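Local coordinates for protein photosystem II stability/assembly factor HCF136, chloroplastic (PDB 5OJ3) that is probably essential for photosystem II biogenesis, being required to assemble an early intermediate that includes the D2 protein and cytochrome b559, at residues D124-D129 with V173-D178; G177-V182 with G219-E224; P212-A217 with V273-D278; L120-F125 with L409-F414. All blocks are in the same frame, centred on the assembly; numbering follows the deposited sequence.

All four contacts join neighbouring blades of a seven-bladed beta-propeller, and none is wholly core: contacts 1, 2 and 4 are partly buried, while contact 3 is a surface contact near the middle of the ring. Contacts 1 and 4 share D124 and F125 and both use strand 120-125, one towards the next blade and one towards the last. Contacts 1 and 2 share G177 and D178, where one blade passes from its first strand to its second. Contacts 2 and 3 both reach the blade holding strands 212-219 and 222-227. Chemistry follows place: backbone-rich hydrogen bonding at the strand ends in contact 1, a carboxylate on a turn and an indole in contact 2, aliphatic and threonine-arginine side-chain packing in contact 3, and lysine-aspartate pairing in contact 4.

Contact 1. Residues D124-D129 with V173-D178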
loop_
_atom_site.group_PDB
_atom_site.type_symbol
_atom_site.label_atom_id
_atom_site.label_comp_id
_atom_site.label_asym_id
_atom_site.label_seq_id
_atom_site.Cartn_x
_atom_site.Cartn_y
_atom_site.Cartn_z
ATOM N N ASP A 124 5.201 -10.421 -1.754
ATOM C CA ASP A 124 4.578 -11.063 -0.604
ATOM C C ASP A 124 5.113 -12.483 -0.490
ATOM O O ASP A 124 5.634 -13.047 -1.454
ATOM C CB ASP A 124 3.045 -11.060 -0.714
ATOM C CG ASP A 124 2.360 -11.401 0.602
ATOM O OD1 ASP A 124 3.024 -11.325 1.656
ATOM O OD2 ASP A 124 1.159 -11.739 0.588
ATOM N N PHE A 125 4.972 -13.060 0.704
ATOM C CA PHE A 125 5.578 -14.345 1.019
ATOM C C PHE A 125 4.530 -15.330 1.517
ATOM O O PHE A 125 3.629 -14.966 2.277
ATOM C CB PHE A 125 6.685 -14.182 2.068
ATOM C CG PHE A 125 7.978 -13.667 1.504
ATOM C CD1 PHE A 125 8.915 -14.537 0.977
ATOM C CD2 PHE A 125 8.251 -12.310 1.491
ATOM C CE1 PHE A 125 10.102 -14.066 0.449
ATOM C CE2 PHE A 125 9.437 -11.832 0.965
ATOM C CZ PHE A 125 10.364 -12.712 0.444
ATOM N N SER A 126 4.662 -16.579 1.071
ATOM C CA SER A 126 3.808 -17.665 1.538
ATOM C C SER A 126 3.907 -17.842 3.050
ATOM O O SER A 126 4.974 -17.677 3.645
ATOM C CB SER A 126 4.183 -18.967 0.834
ATOM O OG SER A 126 3.805 -20.090 1.613
ATOM N N GLN A 127 2.774 -18.184 3.671
ATOM C CA GLN A 127 2.736 -18.417 5.109
ATOM C C GLN A 127 3.246 -19.803 5.484
ATOM O O GLN A 127 3.743 -19.993 6.601
ATOM C CB GLN A 127 1.312 -18.243 5.636
ATOM C CG GLN A 127 0.982 -16.847 6.126
ATOM C CD GLN A 127 -0.384 -16.783 6.777
ATOM O OE1 GLN A 127 -1.355 -17.341 6.264
ATOM N NE2 GLN A 127 -0.466 -16.109 7.918
ATOM N N LYS A 128 3.138 -20.775 4.576
ATOM C CA LYS A 128 3.526 -22.145 4.893
ATOM C C LYS A 128 5.040 -22.320 4.847
ATOM O O LYS A 128 5.611 -23.009 5.704
ATOM C CB LYS A 128 2.823 -23.113 3.931
ATOM C CG LYS A 128 3.583 -24.378 3.584
ATOM C CD LYS A 128 2.594 -25.505 3.321
ATOM C CE LYS A 128 3.111 -26.494 2.293
ATOM N NZ LYS A 128 1.998 -27.245 1.644
ATOM N N ASP A 129 5.697 -21.711 3.859
ATOM C CA ASP A 129 7.153 -21.584 3.843
ATOM C C ASP A 129 7.459 -20.093 3.800
ATOM O O ASP A 129 7.356 -19.467 2.730
ATOM C CB ASP A 129 7.766 -22.315 2.653
ATOM C CG ASP A 129 9.290 -22.310 2.676
ATOM O OD1 ASP A 129 9.886 -23.180 2.008
ATOM O OD2 ASP A 129 9.890 -21.523 3.439
ATOM N N VAL A 173 0.397 -8.631 -5.052
ATOM C CA VAL A 173 0.279 -10.057 -4.776
ATOM C C VAL A 173 0.012 -10.208 -3.282
ATOM O O VAL A 173 0.456 -9.390 -2.471
ATOM C CB VAL A 173 1.544 -10.838 -5.208
ATOM C CG1 VAL A 173 2.740 -10.461 -4.342
ATOM C CG2 VAL A 173 1.297 -12.340 -5.169
ATOM N N SER A 174 -0.732 -11.253 -2.917
ATOM C CA SER A 174 -1.164 -11.410 -1.532
ATOM C C SER A 174 -1.364 -12.883 -1.204
ATOM O O SER A 174 -2.032 -13.599 -1.955
ATOM C CB SER A 174 -2.459 -10.629 -1.274
ATOM O OG SER A 174 -2.917 -10.824 0.051
ATOM N N PHE A 175 -0.806 -13.318 -0.073
ATOM C CA PHE A 175 -0.816 -14.714 0.344
ATOM C C PHE A 175 -1.700 -14.927 1.568
ATOM O O PHE A 175 -1.797 -14.068 2.447
ATOM C CB PHE A 175 0.598 -15.201 0.680
ATOM C CG PHE A 175 1.284 -15.924 -0.444
ATOM C CD1 PHE A 175 1.060 -17.275 -0.657
ATOM C CD2 PHE A 175 2.173 -15.258 -1.270
ATOM C CE1 PHE A 175 1.699 -17.945 -1.684
ATOM C CE2 PHE A 175 2.815 -15.921 -2.298
ATOM C CZ PHE A 175 2.578 -17.268 -2.506
ATOM N N SER A 176 -2.339 -16.096 1.611
ATOM C CA SER A 176 -2.938 -16.628 2.832
ATOM C C SER A 176 -2.723 -18.132 2.826
ATOM O O SER A 176 -3.196 -18.820 1.916
ATOM C CB SER A 176 -4.430 -16.302 2.934
ATOM O OG SER A 176 -4.992 -16.905 4.084
ATOM N N GLY A 177 -2.015 -18.638 3.832
ATOM C CA GLY A 177 -1.622 -20.032 3.828
ATOM C C GLY A 177 -0.597 -20.288 2.744
ATOM O O GLY A 177 0.561 -19.883 2.864
ATOM N N ASP A 178 -1.016 -20.970 1.680
ATOM C CA ASP A 178 -0.215 -21.106 0.471
ATOM C C ASP A 178 -0.956 -20.576 -0.749
ATOM O O ASP A 178 -0.466 -20.710 -1.878
ATOM C CB ASP A 178 0.192 -22.569 0.268
ATOM C CG ASP A 178 1.468 -22.713 -0.533
ATOM O OD1 ASP A 178 2.489 -22.108 -0.143
ATOM O OD2 ASP A 178 1.453 -23.444 -1.544
#
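S126 OG is gripped three times: it donates to D178 OD1 at 3.0 Å, on the anti lone pair of that oxygen, and accepts weak bonds from the backbone N-H groups of K128 and D129. A chi1 of 156°, with OG anti to the backbone N, puts it there. Alongside, G177 is tied at both ends. Its O takes Q127 N at 2.9 Å and, weakly, K128 N, while its N-H goes nearly straight (166°) to Q127 OE1 at 2.8 Å, delivered by the extended glutamine chain. Further back, D124 OD2 accepts F175 N at 2.6 Å, and a weak bond from F125 N to OD1 holds the other carboxylate oxygen. S126 CA lies 3.5 Å above the plane of the F175 ring, towards its rim, and S126 CB makes a CH-pi contact over the same face. An alanine at F175 would remove that ring and would probably leave the S126 turn poorly supported. The contact joins the ends of strands 120-125 and 169-176, the first strands of successive blades; F175 also touches A180 on strand 179-185, and F125 meets F415 edge-to-face.

Contact 2. Residues G177-V182 with G219-E224; sequences GDEAWV and GPNCAE
E179 leaves strand 179-185 with CG anti to the backbone N (chi1 -160°), and its extended chain carries the carboxylate from CB straight across to the G219-C222 turn. E179 CD comes to 3.5 Å from N221 N. Beyond it, E179 OE1 accepts the N-H of N221 at 2.9 Å through its syn lone pair, and the bond is close to straight at 165°. The other oxygen, OE2, has R191 NH2 as its salt-bridge partner, so this buried acid has both a charged and a backbone partner. The turn it meets is type II, closed by C222 N to G219 O at 3.1 Å, with P220 and N221 at its corners; E179 therefore grips the N-H of the second corner residue.

Two residues on, W181 supplies the apolar half. Its chi1 of -60° sets CG anti to the carbonyl carbon, and the indole lies flat beneath A223 CB, which sits 3.6 Å from the centroid of the six-membered ring in a CH-pi contact over the face, close to the ring normal. At the indole edge, W181 CZ2 is 4.3 Å from N221 C.

The contact thus couples the second strand of one blade to the hairpin of the next: W181 also touches V215 and A217 on strand 212-219, and M189 and R191 on strand 188-192 of its own sheet.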
loop_
_atom_site.group_PDB
_atom_site.type_symbol
_atom_site.label_atom_id
_atom_site.label_comp_id
_atom_site.label_asym_id
_atom_site.label_seq_id
_atom_site.Cartn_x
_atom_site.Cartn_y
_atom_site.Cartn_z
ATOM N N GLY A 177 -2.015 -18.638 3.832
ATOM C CA GLY A 177 -1.622 -20.032 3.828
ATOM C C GLY A 177 -0.597 -20.288 2.744
ATOM O O GLY A 177 0.561 -19.883 2.864
ATOM N N ASP A 178 -1.016 -20.970 1.680
ATOM C CA ASP A 178 -0.215 -21.106 0.471
ATOM C C ASP A 178 -0.956 -20.576 -0.749
ATOM O O ASP A 178 -0.466 -20.710 -1.878
ATOM C CB ASP A 178 0.192 -22.569 0.268
ATOM C CG ASP A 178 1.468 -22.713 -0.533
ATOM O OD1 ASP A 178 2.489 -22.108 -0.143
ATOM O OD2 ASP A 178 1.453 -23.444 -1.544
ATOM N N GLU A 179 -2.122 -19.971 -0.543
ATOM C CA GLU A 179 -2.945 -19.421 -1.608
ATOM C C GLU A 179 -2.536 -17.976 -1.872
ATOM O O GLU A 179 -2.460 -17.168 -0.941
ATOM C CB GLU A 179 -4.418 -19.499 -1.204
ATOM C CG GLU A 179 -5.431 -19.428 -2.329
ATOM C CD GLU A 179 -6.824 -19.792 -1.848
ATOM O OE1 GLU A 179 -7.000 -19.973 -0.623
ATOM O OE2 GLU A 179 -7.744 -19.891 -2.685
ATOM N N ALA A 180 -2.275 -17.651 -3.136
ATOM C CA ALA A 180 -1.814 -16.326 -3.527
ATOM C C ALA A 180 -2.769 -15.715 -4.541
ATOM O O ALA A 180 -3.302 -16.419 -5.402
ATOM C CB ALA A 180 -0.403 -16.380 -4.115
ATOM N N TRP A 181 -2.973 -14.402 -4.441
ATOM C CA TRP A 181 -3.826 -13.653 -5.356
ATOM C C TRP A 181 -3.022 -12.516 -5.971
ATOM O O TRP A 181 -2.304 -11.806 -5.260
ATOM C CB TRP A 181 -5.055 -13.081 -4.637
ATOM C CG TRP A 181 -5.949 -14.103 -3.995
ATOM C CD1 TRP A 181 -5.682 -14.839 -2.878
ATOM C CD2 TRP A 181 -7.270 -14.472 -4.413
ATOM N NE1 TRP A 181 -6.747 -15.655 -2.583
ATOM C CE2 TRP A 181 -7.735 -15.449 -3.511
ATOM C CE3 TRP A 181 -8.101 -14.078 -5.467
ATOM C CZ2 TRP A 181 -8.993 -16.037 -3.628
ATOM C CZ3 TRP A 181 -9.351 -14.664 -5.582
ATOM C CH2 TRP A 181 -9.784 -15.632 -4.667
ATOM N N VAL A 182 -3.146 -12.344 -7.287
ATOM C CA VAL A 182 -2.476 -11.277 -8.025
ATOM C C VAL A 182 -3.521 -10.519 -8.832
ATOM O O VAL A 182 -4.466 -11.120 -9.355
ATOM C CB VAL A 182 -1.374 -11.824 -8.960
ATOM C CG1 VAL A 182 -0.404 -10.722 -9.358
ATOM C CG2 VAL A 182 -0.632 -12.968 -8.302
ATOM N N GLY A 219 -7.943 -16.151 3.605
ATOM C CA GLY A 219 -8.067 -17.520 4.042
ATOM C C GLY A 219 -8.377 -18.418 2.867
ATOM O O GLY A 219 -8.268 -18.010 1.706
ATOM N N PRO A 220 -8.764 -19.661 3.144
ATOM C CA PRO A 220 -9.068 -20.602 2.056
ATOM C C PRO A 220 -10.177 -20.076 1.159
ATOM O O PRO A 220 -11.297 -19.816 1.610
ATOM C CB PRO A 220 -9.491 -21.873 2.799
ATOM C CG PRO A 220 -8.863 -21.746 4.153
ATOM C CD PRO A 220 -8.897 -20.285 4.471
ATOM N N ASN A 221 -9.849 -19.901 -0.123
ATOM C CA ASN A 221 -10.794 -19.479 -1.158
ATOM C C ASN A 221 -11.454 -18.139 -0.837
ATOM O O ASN A 221 -12.541 -17.845 -1.341
ATOM C CB ASN A 221 -11.867 -20.551 -1.388
ATOM C CG ASN A 221 -11.288 -21.954 -1.449
ATOM O OD1 ASN A 221 -10.294 -22.200 -2.132
ATOM N ND2 ASN A 221 -11.906 -22.881 -0.724
ATOM N N CYS A 222 -10.808 -17.309 -0.019
ATOM C CA CYS A 222 -11.405 -16.080 0.488
ATOM C C CYS A 222 -10.457 -14.916 0.244
ATOM O O CYS A 222 -9.256 -15.025 0.514
ATOM C CB CYS A 222 -11.722 -16.211 1.983
ATOM S SG CYS A 222 -12.689 -14.856 2.683
ATOM N N ALA A 223 -10.993 -13.807 -0.264
ATOM C CA ALA A 223 -10.182 -12.635 -0.564
ATOM C C ALA A 223 -11.083 -11.416 -0.706
ATOM O O ALA A 223 -12.232 -11.524 -1.142
ATOM C CB ALA A 223 -9.359 -12.833 -1.842
ATOM N N GLU A 224 -10.542 -10.255 -0.339
ATOM C CA GLU A 224 -11.238 -8.980 -0.467
ATOM C C GLU A 224 -10.542 -8.113 -1.507
ATOM O O GLU A 224 -9.320 -7.944 -1.463
ATOM C CB GLU A 224 -11.304 -8.246 0.873
ATOM C CG GLU A 224 -12.382 -8.763 1.814
ATOM C CD GLU A 224 -12.481 -7.949 3.091
ATOM O OE1 GLU A 224 -11.720 -6.968 3.230
ATOM O OE2 GLU A 224 -13.315 -8.292 3.957
#

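Contact 3. Residues P212-A217 with V273-D278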
loop_
_atom_site.group_PDB
_atom_site.type_symbol
_atom_site.label_atom_id
_atom_site.label_comp_id
_atom_site.label_asym_id
_atom_site.label_seq_id
_atom_site.Cartn_x
_atom_site.Cartn_y
_atom_site.Cartn_z
ATOM N N PRO A 212 -9.534 -3.190 -10.531
ATOM C CA PRO A 212 -8.948 -3.700 -9.284
ATOM C C PRO A 212 -7.735 -2.889 -8.853
ATOM O O PRO A 212 -6.849 -2.583 -9.654
ATOM C CB PRO A 212 -8.567 -5.142 -9.637
ATOM C CG PRO A 212 -9.508 -5.512 -10.721
ATOM C CD PRO A 212 -9.724 -4.263 -11.524
ATOM N N LEU A 213 -7.710 -2.536 -7.572
ATOM C CA LEU A 213 -6.644 -1.732 -6.996
ATOM C C LEU A 213 -5.912 -2.423 -5.860
ATOM O O LEU A 213 -4.705 -2.220 -5.709
ATOM C CB LEU A 213 -7.205 -0.393 -6.491
ATOM C CG LEU A 213 -6.201 0.671 -6.051
ATOM C CD1 LEU A 213 -5.199 0.943 -7.158
ATOM C CD2 LEU A 213 -6.924 1.947 -5.665
ATOM N N LEU A 214 -6.601 -3.240 -5.069
ATOM C CA LEU A 214 -5.982 -3.918 -3.937
ATOM C C LEU A 214 -6.719 -5.223 -3.692
ATOM O O LEU A 214 -7.939 -5.219 -3.507
ATOM C CB LEU A 214 -6.019 -3.039 -2.684
ATOM C CG LEU A 214 -5.331 -3.584 -1.432
ATOM C CD1 LEU A 214 -3.838 -3.756 -1.671
ATOM C CD2 LEU A 214 -5.588 -2.676 -0.238
ATOM N N VAL A 215 -5.986 -6.331 -3.701
ATOM C CA VAL A 215 -6.520 -7.620 -3.283
ATOM C C VAL A 215 -5.807 -8.025 -2.000
ATOM O O VAL A 215 -4.638 -7.686 -1.780
ATOM C CB VAL A 215 -6.381 -8.705 -4.375
ATOM C CG1 VAL A 215 -4.985 -9.315 -4.375
ATOM C CG2 VAL A 215 -7.441 -9.785 -4.190
ATOM N N THR A 216 -6.533 -8.725 -1.134
ATOM C CA THR A 216 -6.006 -9.144 0.161
ATOM C C THR A 216 -6.515 -10.546 0.449
ATOM O O THR A 216 -7.729 -10.764 0.517
ATOM C CB THR A 216 -6.426 -8.179 1.278
ATOM O OG1 THR A 216 -6.417 -6.832 0.786
ATOM C CG2 THR A 216 -5.475 -8.288 2.460
ATOM N N ALA A 217 -5.594 -11.491 0.613
ATOM C CA ALA A 217 -5.963 -12.877 0.853
ATOM C C ALA A 217 -6.387 -13.059 2.305
ATOM O O ALA A 217 -5.653 -12.688 3.227
ATOM C CB ALA A 217 -4.797 -13.803 0.511
ATOM N N VAL A 273 -6.747 6.663 -4.398
ATOM C CA VAL A 273 -5.324 6.382 -4.547
ATOM C C VAL A 273 -4.811 5.913 -3.190
ATOM O O VAL A 273 -5.365 6.253 -2.143
ATOM C CB VAL A 273 -4.550 7.631 -5.060
ATOM C CG1 VAL A 273 -3.033 7.473 -4.934
ATOM C CG2 VAL A 273 -4.951 7.968 -6.496
ATOM N N SER A 274 -3.745 5.109 -3.218
ATOM C CA SER A 274 -2.965 4.775 -2.025
ATOM C C SER A 274 -3.841 4.110 -0.962
ATOM O O SER A 274 -3.943 4.562 0.181
ATOM C CB SER A 274 -2.270 6.018 -1.461
ATOM O OG SER A 274 -1.711 5.756 -0.187
ATOM N N VAL A 275 -4.466 3.019 -1.364
ATOM C CA VAL A 275 -5.369 2.281 -0.493
ATOM C C VAL A 275 -4.588 1.160 0.168
ATOM O O VAL A 275 -3.816 0.446 -0.482
ATOM C CB VAL A 275 -6.568 1.730 -1.283
ATOM C CG1 VAL A 275 -7.661 1.248 -0.332
ATOM C CG2 VAL A 275 -7.086 2.778 -2.238
ATOM N N SER A 276 -4.802 1.002 1.468
ATOM C CA SER A 276 -4.140 -0.022 2.256
ATOM C C SER A 276 -5.150 -0.589 3.232
ATOM O O SER A 276 -6.110 0.087 3.620
ATOM C CB SER A 276 -2.917 0.518 3.003
ATOM O OG SER A 276 -3.304 1.412 4.029
ATOM N N ARG A 277 -4.917 -1.831 3.637
ATOM C CA ARG A 277 -5.797 -2.524 4.560
ATOM C C ARG A 277 -5.103 -2.732 5.897
ATOM O O ARG A 277 -3.913 -3.063 5.959
ATOM C CB ARG A 277 -6.256 -3.877 3.999
ATOM C CG ARG A 277 -7.407 -4.452 4.805
ATOM C CD ARG A 277 -8.102 -5.561 4.063
ATOM N NE ARG A 277 -8.877 -6.432 4.922
ATOM C CZ ARG A 277 -8.386 -7.255 5.835
ATOM N NH1 ARG A 277 -7.083 -7.393 6.001
ATOM N NH2 ARG A 277 -9.219 -7.988 6.542
ATOM N N ASP A 278 -5.870 -2.554 6.960
ATOM C CA ASP A 278 -5.406 -2.632 8.328
ATOM C C ASP A 278 -5.391 -4.091 8.789
ATOM O O ASP A 278 -5.923 -4.990 8.129
ATOM C CB ASP A 278 -6.332 -1.770 9.195
ATOM C CG ASP A 278 -6.043 -1.865 10.667
ATOM O OD1 ASP A 278 -5.259 -1.041 11.170
ATOM O OD2 ASP A 278 -6.615 -2.758 11.326
#
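The flat group at this contact is the guanidinium of R277, and the methyl of T216 comes to it obliquely, CG2 lying 4.0 Å from NH1. NE of the same group makes a long, weak ion pair with E224 OE1, on the strand after 212-219, so the arginine reaches the neighbouring blade at two places. Its chain is extended from CG to NE, which brings CD past the fork of T216: OG1 is 3.9 Å from R277 CD, with CG2 only slightly farther off. The threonine is turned so that CG2 is anti to the backbone N, and the two side chains cross obliquely.

The rest is made by the two leucines. L213 and V275 also cross at a slant, and their tips meet where L213 CD2 lies 3.5 Å from V275 CG2. L214, with CG anti to the backbone N (chi1 -176°), sends CD2 over the backbone instead, to 3.6 Å from V275 O and 3.9 Å from S276 CA. Both leucines can lean this way because L213 and L214 together face V226, forming a classic beta bulge. On the other side, V275 follows directly on a corner at S274.

Strands 212-217 and 275-277 run nearly parallel, 11° apart, with axes 7.6 Å from each other, and they interact through side chains instead of joining into one sheet. This is the arrangement of a beta-propeller, in which the first strands of successive blades stand side by side around the central pore.

Contact 4. Residues L120-F125 with L409-F414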
loop_
_atom_site.group_PDB
_atom_site.type_symbol
_atom_site.label_atom_id
_atom_site.label_comp_id
_atom_site.label_asym_id
_atom_site.label_seq_id
_atom_site.Cartn_x
_atom_site.Cartn_y
_atom_site.Cartn_z
ATOM N N LEU A 120 9.136 -2.419 -9.957
ATOM C CA LEU A 120 8.565 -3.379 -9.021
ATOM C C LEU A 120 7.383 -2.773 -8.273
ATOM O O LEU A 120 7.456 -1.632 -7.803
ATOM C CB LEU A 120 9.633 -3.816 -8.023
ATOM C CG LEU A 120 10.992 -4.187 -8.608
ATOM C CD1 LEU A 120 11.921 -4.607 -7.504
ATOM C CD2 LEU A 120 10.868 -5.290 -9.627
ATOM N N PHE A 121 6.291 -3.531 -8.166
ATOM C CA PHE A 121 5.077 -3.005 -7.560
ATOM C C PHE A 121 4.680 -3.658 -6.248
ATOM O O PHE A 121 4.116 -2.973 -5.392
ATOM C CB PHE A 121 3.905 -3.105 -8.539
ATOM C CG PHE A 121 3.737 -1.879 -9.367
ATOM C CD1 PHE A 121 4.666 -1.546 -10.337
ATOM C CD2 PHE A 121 2.679 -1.016 -9.131
ATOM C CE1 PHE A 121 4.519 -0.397 -11.087
ATOM C CE2 PHE A 121 2.536 0.138 -9.865
ATOM C CZ PHE A 121 3.451 0.448 -10.854
ATOM N N ASP A 122 4.939 -4.950 -6.059
ATOM C CA ASP A 122 4.604 -5.578 -4.788
ATOM C C ASP A 122 5.368 -6.884 -4.633
ATOM O O ASP A 122 5.828 -7.486 -5.607
ATOM C CB ASP A 122 3.100 -5.831 -4.652
ATOM C CG ASP A 122 2.679 -6.050 -3.211
ATOM O OD1 ASP A 122 3.492 -5.759 -2.309
ATOM O OD2 ASP A 122 1.546 -6.523 -2.979
ATOM N N ILE A 123 5.486 -7.307 -3.378
ATOM C CA ILE A 123 6.133 -8.558 -3.002
ATOM C C ILE A 123 5.406 -9.105 -1.781
ATOM O O ILE A 123 5.019 -8.350 -0.886
ATOM C CB ILE A 123 7.641 -8.343 -2.740
ATOM C CG1 ILE A 123 8.345 -9.666 -2.433
ATOM C CG2 ILE A 123 7.868 -7.322 -1.631
ATOM C CD1 ILE A 123 9.842 -9.525 -2.286
ATOM N N ASP A 124 5.201 -10.421 -1.754
ATOM C CA ASP A 124 4.578 -11.063 -0.604
ATOM C C ASP A 124 5.113 -12.483 -0.490
ATOM O O ASP A 124 5.634 -13.047 -1.454
ATOM C CB ASP A 124 3.045 -11.060 -0.714
ATOM C CG ASP A 124 2.360 -11.401 0.602
ATOM O OD1 ASP A 124 3.024 -11.325 1.656
ATOM O OD2 ASP A 124 1.159 -11.739 0.588
ATOM N N PHE A 125 4.972 -13.060 0.704
ATOM C CA PHE A 125 5.578 -14.345 1.019
ATOM C C PHE A 125 4.530 -15.330 1.517
ATOM O O PHE A 125 3.629 -14.966 2.277
ATOM C CB PHE A 125 6.685 -14.182 2.068
ATOM C CG PHE A 125 7.978 -13.667 1.504
ATOM C CD1 PHE A 125 8.915 -14.537 0.977
ATOM C CD2 PHE A 125 8.251 -12.310 1.491
ATOM C CE1 PHE A 125 10.102 -14.066 0.449
ATOM C CE2 PHE A 125 9.437 -11.832 0.965
ATOM C CZ PHE A 125 10.364 -12.712 0.444
ATOM N N LEU A 409 12.687 5.278 -5.833
ATOM C CA LEU A 409 12.256 4.394 -4.753
ATOM C C LEU A 409 10.811 4.718 -4.403
ATOM O O LEU A 409 10.510 5.843 -3.992
ATOM C CB LEU A 409 13.162 4.542 -3.529
ATOM C CG LEU A 409 14.619 4.158 -3.789
ATOM C CD1 LEU A 409 15.429 4.202 -2.511
ATOM C CD2 LEU A 409 14.687 2.772 -4.414
ATOM N N TYR A 410 9.922 3.730 -4.545
ATOM C CA TYR A 410 8.489 3.981 -4.475
ATOM C C TYR A 410 7.779 3.349 -3.284
ATOM O O TYR A 410 6.730 3.862 -2.881
ATOM C CB TYR A 410 7.801 3.486 -5.758
ATOM C CG TYR A 410 8.195 4.234 -7.013
ATOM C CD1 TYR A 410 8.555 5.575 -6.965
ATOM C CD2 TYR A 410 8.212 3.595 -8.247
ATOM C CE1 TYR A 410 8.915 6.260 -8.113
ATOM C CE2 TYR A 410 8.572 4.271 -9.398
ATOM C CZ TYR A 410 8.922 5.602 -9.326
ATOM O OH TYR A 410 9.281 6.275 -10.472
ATOM N N LYS A 411 8.307 2.268 -2.712
ATOM C CA LYS A 411 7.505 1.473 -1.789
ATOM C C LYS A 411 8.410 0.725 -0.820
ATOM O O LYS A 411 9.420 0.146 -1.226
ATOM C CB LYS A 411 6.616 0.494 -2.560
ATOM C CG LYS A 411 5.562 -0.217 -1.729
ATOM C CD LYS A 411 4.908 -1.322 -2.546
ATOM C CE LYS A 411 4.339 -2.421 -1.666
ATOM N NZ LYS A 411 3.239 -1.910 -0.805
ATOM N N ILE A 412 8.030 0.731 0.458
ATOM C CA ILE A 412 8.713 -0.028 1.499
ATOM C C ILE A 412 7.711 -0.966 2.160
ATOM O O ILE A 412 6.573 -0.578 2.444
ATOM C CB ILE A 412 9.374 0.893 2.544
ATOM C CG1 ILE A 412 10.070 2.071 1.857
ATOM C CG2 ILE A 412 10.353 0.106 3.407
ATOM C CD1 ILE A 412 10.898 2.930 2.794
ATOM N N LYS A 413 8.148 -2.201 2.415
ATOM C CA LYS A 413 7.298 -3.247 2.977
ATOM C C LYS A 413 8.105 -4.129 3.914
ATOM O O LYS A 413 9.116 -4.706 3.507
ATOM C CB LYS A 413 6.675 -4.084 1.859
ATOM C CG LYS A 413 5.548 -4.991 2.287
ATOM C CD LYS A 413 5.033 -5.762 1.100
ATOM C CE LYS A 413 3.687 -6.378 1.405
ATOM N NZ LYS A 413 2.844 -6.376 0.175
ATOM N N PHE A 414 7.663 -4.228 5.162
ATOM C CA PHE A 414 8.260 -5.141 6.123
ATOM C C PHE A 414 7.393 -6.382 6.292
ATOM O O PHE A 414 6.178 -6.347 6.086
ATOM C CB PHE A 414 8.455 -4.465 7.485
ATOM C CG PHE A 414 9.574 -3.464 7.515
ATOM C CD1 PHE A 414 9.438 -2.228 6.906
ATOM C CD2 PHE A 414 10.770 -3.764 8.151
ATOM C CE1 PHE A 414 10.470 -1.307 6.932
ATOM C CE2 PHE A 414 11.806 -2.848 8.179
ATOM C CZ PHE A 414 11.655 -1.618 7.569
#
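Charge and hydrogen bonding carry the contact. K413 NZ forms a salt bridge with D122 OD1 at 2.6 Å, on the syn lone pair of that oxygen, and also donates to I123 O at 3.1 Å from above the carbonyl plane. The lysine leaves its strand with CG anti to the backbone N (chi1 -167°), bends at chi4, and crosses D122 at about a right angle. D122 OD1 takes a weak bond from I123 N as well, while OD2 accepts V173 N from the next blade; one buried carboxylate thus has partners on three blades. K411 NZ stays 4.1 Å from D122 OD1, beyond salt-bridge range, but its positive charge would probably favour the ionised acid.

The remaining touches are made by the lysine stems. K411 CD lies 3.4 Å from F121 O. K413 CD passes 3.3 Å from I123 O and 4.2 Å from I123 CG2. An alanine at K413 would remove the ammonium and its stem, and would probably weaken the hold of D122 and the I123 carbonyl on strand 409-414.

Backbone shape adds to this. F121 and D122 both face V136, and Y410 and K411 both face L423, giving a classic beta bulge in each strand. The strands run almost parallel, 4° apart, without pairing into a sheet. They are the pore-side strands of the first and last blades, brought together where the propeller ring closes; strand 109-111 completes the last blade's sheet, the usual "Velcro" closure of beta-propellers.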